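Local coordinates for member of s1p family of ribosomal proteins (Pyrococcus furiosus, PDB 5YH1), which probably acts as a nuclease on nucleic acids through its manganese-binding DHH domain, the part of the longer protein present here, at residues F338-S342 against P343-S347; Y195-A199 against G200-T204. All blocks are in the same frame, centred on the assembly; numbering follows the deposited sequence.

Interaction 1 of 2, residues F338-S342 against P343-S347; sequences FEYPS and PGKLS
Ser-342 and Lys-345 meet at the start of helix 343-358, where the loop arriving from strand 325-330 turns into its first helical turn. The polar contacts come first. Ser-342 is the N-cap: its OG accepts from Lys-345 N in a weak bond of 3.4 Å. A chi1 of 71° swings OG toward the helix, within range of that N-H. The Ser-342 carbonyl adds the first regular helix bond, Leu-346 N to Ser-342 O at 2.8 Å, and Pro-343, which has no N-H to offer, fills the first helical position. One turn on, Ser-347 OG donates to Gly-344 O at 2.6 Å.

Pro-341 is the hub of the apolar contacts. Joined to Tyr-340 by a cis peptide bond, it sets CB over the centre of the Tyr-340 ring, 4.1 Å above its plane. The same CB touches Lys-345 CG at 3.6 Å, while Pro-341 CG approaches Leu-346 CB at 4.2 Å. The lysine chain, bent at chi2, then passes Tyr-340, with CE 3.9 Å from its OH.

Both polar ends find partners on neighbouring helices: Lys-345 NZ forms a salt bridge with Glu-258, and Tyr-340 OH a hydrogen bond with Gln-304. The chemistry thus implies a helix start held lightly by its serine cap and more firmly by the backbone bond, with the lysine's aliphatic part on proline and its amino group paired with Glu-258.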
# COMPACT_ATOMS: atom_id res chain seq x y z
N PHE A 338 5.22 -13.18 -6.10
CA PHE A 338 5.41 -11.74 -5.90
C PHE A 338 6.60 -11.10 -6.61
O PHE A 338 6.87 -9.93 -6.41
CB PHE A 338 5.45 -11.38 -4.40
CG PHE A 338 4.20 -11.78 -3.65
CD1 PHE A 338 2.97 -11.22 -3.98
CD2 PHE A 338 4.26 -12.71 -2.62
CE1 PHE A 338 1.82 -11.58 -3.30
CE2 PHE A 338 3.11 -13.07 -1.94
CZ PHE A 338 1.89 -12.51 -2.28
N GLU A 339 7.31 -11.85 -7.45
CA GLU A 339 8.46 -11.30 -8.14
C GLU A 339 8.18 -11.16 -9.62
O GLU A 339 7.27 -11.79 -10.15
CB GLU A 339 9.67 -12.21 -7.96
CG GLU A 339 10.22 -12.24 -6.55
CD GLU A 339 11.33 -13.26 -6.42
OE1 GLU A 339 12.23 -13.27 -7.28
OE2 GLU A 339 11.30 -14.05 -5.46
N TYR A 340 8.97 -10.34 -10.30
CA TYR A 340 8.96 -10.32 -11.75
C TYR A 340 9.50 -11.67 -12.22
O TYR A 340 10.53 -12.11 -11.76
CB TYR A 340 9.83 -9.19 -12.28
CG TYR A 340 9.89 -9.15 -13.78
CD1 TYR A 340 10.84 -9.89 -14.48
CD2 TYR A 340 8.99 -8.38 -14.52
CE1 TYR A 340 10.90 -9.86 -15.86
CE2 TYR A 340 9.04 -8.34 -15.90
CZ TYR A 340 10.00 -9.09 -16.57
OH TYR A 340 10.07 -9.08 -17.94
N PRO A 341 8.80 -12.33 -13.16
CA PRO A 341 7.58 -11.93 -13.85
C PRO A 341 6.30 -12.39 -13.15
O PRO A 341 6.26 -13.48 -12.60
CB PRO A 341 7.72 -12.63 -15.21
CG PRO A 341 8.47 -13.88 -14.89
CD PRO A 341 9.42 -13.51 -13.79
N SER A 342 5.26 -11.57 -13.21
CA SER A 342 3.92 -11.95 -12.75
C SER A 342 3.43 -13.23 -13.47
O SER A 342 3.96 -13.59 -14.52
CB SER A 342 2.93 -10.81 -13.01
OG SER A 342 2.66 -10.65 -14.41
N PRO A 343 2.42 -13.91 -12.91
CA PRO A 343 1.84 -15.09 -13.56
C PRO A 343 1.42 -14.85 -15.02
O PRO A 343 1.69 -15.69 -15.88
CB PRO A 343 0.63 -15.41 -12.70
CG PRO A 343 1.03 -14.94 -11.33
CD PRO A 343 1.85 -13.70 -11.56
N GLY A 344 0.80 -13.71 -15.29
CA GLY A 344 0.41 -13.38 -16.65
C GLY A 344 1.60 -13.32 -17.60
O GLY A 344 1.58 -13.90 -18.68
N LYS A 345 2.64 -12.61 -17.18
CA LYS A 345 3.86 -12.45 -17.97
C LYS A 345 4.60 -13.78 -18.10
O LYS A 345 5.12 -14.10 -19.17
CB LYS A 345 4.76 -11.40 -17.33
CG LYS A 345 6.09 -11.16 -18.04
CD LYS A 345 5.89 -10.50 -19.39
CE LYS A 345 7.18 -10.50 -20.17
NZ LYS A 345 7.02 -9.83 -21.49
N LEU A 346 4.67 -14.53 -17.01
CA LEU A 346 5.31 -15.84 -17.01
C LEU A 346 4.65 -16.79 -18.00
O LEU A 346 5.33 -17.50 -18.73
CB LEU A 346 5.28 -16.47 -15.61
CG LEU A 346 5.89 -17.87 -15.48
CD1 LEU A 346 7.34 -17.90 -15.97
CD2 LEU A 346 5.82 -18.33 -14.03
N SER A 347 3.31 -16.83 -17.99
CA SER A 347 2.57 -17.68 -18.93
C SER A 347 2.90 -17.31 -20.38
O SER A 347 3.01 -18.19 -21.23
CB SER A 347 1.07 -17.57 -18.70
OG SER A 347 0.58 -16.31 -19.11

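Interaction 2 of 2, residues Y195-A199 against G200-T204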
# COMPACT_ATOMS: atom_id res chain seq x y z
N TYR A 195 -9.01 -5.66 -33.09
CA TYR A 195 -8.17 -5.38 -31.91
C TYR A 195 -6.78 -4.88 -32.27
O TYR A 195 -6.14 -4.19 -31.48
CB TYR A 195 -8.03 -6.68 -31.09
CG TYR A 195 -7.06 -6.61 -29.93
CD1 TYR A 195 -7.46 -6.13 -28.69
CD2 TYR A 195 -5.74 -7.05 -30.07
CE1 TYR A 195 -6.57 -6.07 -27.62
CE2 TYR A 195 -4.85 -6.99 -29.00
CZ TYR A 195 -5.27 -6.51 -27.77
OH TYR A 195 -4.41 -6.45 -26.70
N GLU A 196 -6.31 -5.22 -33.47
CA GLU A 196 -4.92 -4.98 -33.83
C GLU A 196 -4.59 -3.51 -34.10
O GLU A 196 -3.43 -3.16 -34.22
CB GLU A 196 -4.52 -5.85 -35.02
CG GLU A 196 -5.42 -5.72 -36.25
CD GLU A 196 -6.44 -6.85 -36.35
OE1 GLU A 196 -6.43 -7.54 -37.39
OE2 GLU A 196 -7.23 -7.05 -35.39
N LEU A 197 -5.61 -2.66 -34.19
CA LEU A 197 -5.38 -1.21 -34.15
C LEU A 197 -5.41 -0.78 -32.68
O LEU A 197 -6.49 -0.63 -32.08
CB LEU A 197 -6.43 -0.46 -34.98
CG LEU A 197 -6.21 1.03 -35.18
CD1 LEU A 197 -4.95 1.32 -35.96
CD2 LEU A 197 -7.43 1.62 -35.88
N THR A 198 -4.23 -0.60 -32.10
CA THR A 198 -4.07 -0.53 -30.65
C THR A 198 -4.22 0.88 -30.09
O THR A 198 -4.22 1.87 -30.83
CB THR A 198 -2.70 -1.10 -30.21
OG1 THR A 198 -1.66 -0.18 -30.53
CG2 THR A 198 -2.44 -2.42 -30.91
N ALA A 199 -4.30 0.98 -28.76
CA ALA A 199 -4.58 2.26 -28.10
C ALA A 199 -3.52 3.30 -28.40
O ALA A 199 -3.83 4.47 -28.58
CB ALA A 199 -4.73 2.07 -26.60
N GLY A 200 -2.26 2.87 -28.45
CA GLY A 200 -1.15 3.78 -28.75
C GLY A 200 -1.19 4.33 -30.16
O GLY A 200 -0.75 5.44 -30.42
N MSE A 201 -1.71 3.53 -31.09
CA MSE A 201 -1.92 3.98 -32.46
C MSE A 201 -3.02 5.01 -32.44
O MSE A 201 -2.83 6.15 -32.86
CB MSE A 201 -2.29 2.81 -33.38
CG MSE A 201 -1.08 1.90 -33.63
SE MSE A 201 -1.60 0.19 -34.48
CE MSE A 201 -0.20 -0.87 -33.58
N LEU A 202 -4.18 4.62 -31.93
CA LEU A 202 -5.32 5.55 -31.83
C LEU A 202 -4.97 6.84 -31.11
O LEU A 202 -5.31 7.93 -31.58
CB LEU A 202 -6.46 4.89 -31.07
CG LEU A 202 -7.04 3.65 -31.69
CD1 LEU A 202 -7.93 2.93 -30.69
CD2 LEU A 202 -7.81 4.01 -32.96
N ALA A 203 -4.29 6.71 -29.97
CA ALA A 203 -4.01 7.86 -29.11
C ALA A 203 -3.02 8.80 -29.75
O ALA A 203 -3.10 10.02 -29.55
CB ALA A 203 -3.50 7.39 -27.76
N THR A 204 -2.05 8.25 -30.48
CA THR A 204 -1.10 9.10 -31.21
C THR A 204 -1.84 9.92 -32.27
O THR A 204 -1.59 11.11 -32.39
CB THR A 204 0.03 8.27 -31.85
OG1 THR A 204 0.81 7.65 -30.82
CG2 THR A 204 0.93 9.14 -32.69
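Leu-197 reaches forward from the loop with CG anti to its backbone N (chi1 -172°), and its two methyls part company. CD1 lies against the selenium of Met-201, a selenomethionine, at 3.8 Å; CD2 meets CD2 of Leu-202, methyl to methyl, also at 3.8 Å. Both helix residues turn CG to the side of their backbone N, back toward the loop. Met-201, bent at chi3, runs on past Leu-197 so that its terminal CE lies 3.5 Å from OG1 and 3.8 Å from CG2 of Thr-198. Leu-202 passes the Thr-198 carbonyl, its CG 3.4 Å from that oxygen, and also packs on Leu-37 of helix 32-53. Cut back to an alanine here, the side chain would lose the methyl that meets Leu-197 CD2, and a gap would probably open between loop and helix.

Thr-198 is the N-cap of helix 199-210 in the DHH domain, whose metal site lies at this helix start. Thr-198 OG1 and Gly-200 N hydrogen-bond to OD1 of Asp-67, a manganese ligand, and Ala-199 N to its OD2, so the first turn holds this first-shell ligand in place as its second shell. Thr-198 O accepts from Leu-202 N at 3.0 Å and weakly from Met-201 N. Further along, Gly-200 O is gripped by both N and OG1 of Thr-204, the hydroxyl donating at 2.7 Å.

Interactions 1 and 2 both place a hydroxyl residue at the N-cap position with a loop side chain laid along the first turn, but the hydroxyls are put to different use: Ser-342 turns its own to its helix, Thr-198 to Asp-67. Their centres are 25 Å apart and their nearest atoms about 12 Å, so they do not touch. In 195-204 the helix start borders the metal site, the side chain of Ala-199 lying about 5 Å from the manganese. Segment 343-347 begins helix 343-358, where Pro-343 and Ser-347 touch strand 373-378 of the mixed sheet. The side chain of Lys-345 is about 14 Å from the manganese and about 11 Å from that of the ligand Asp-229.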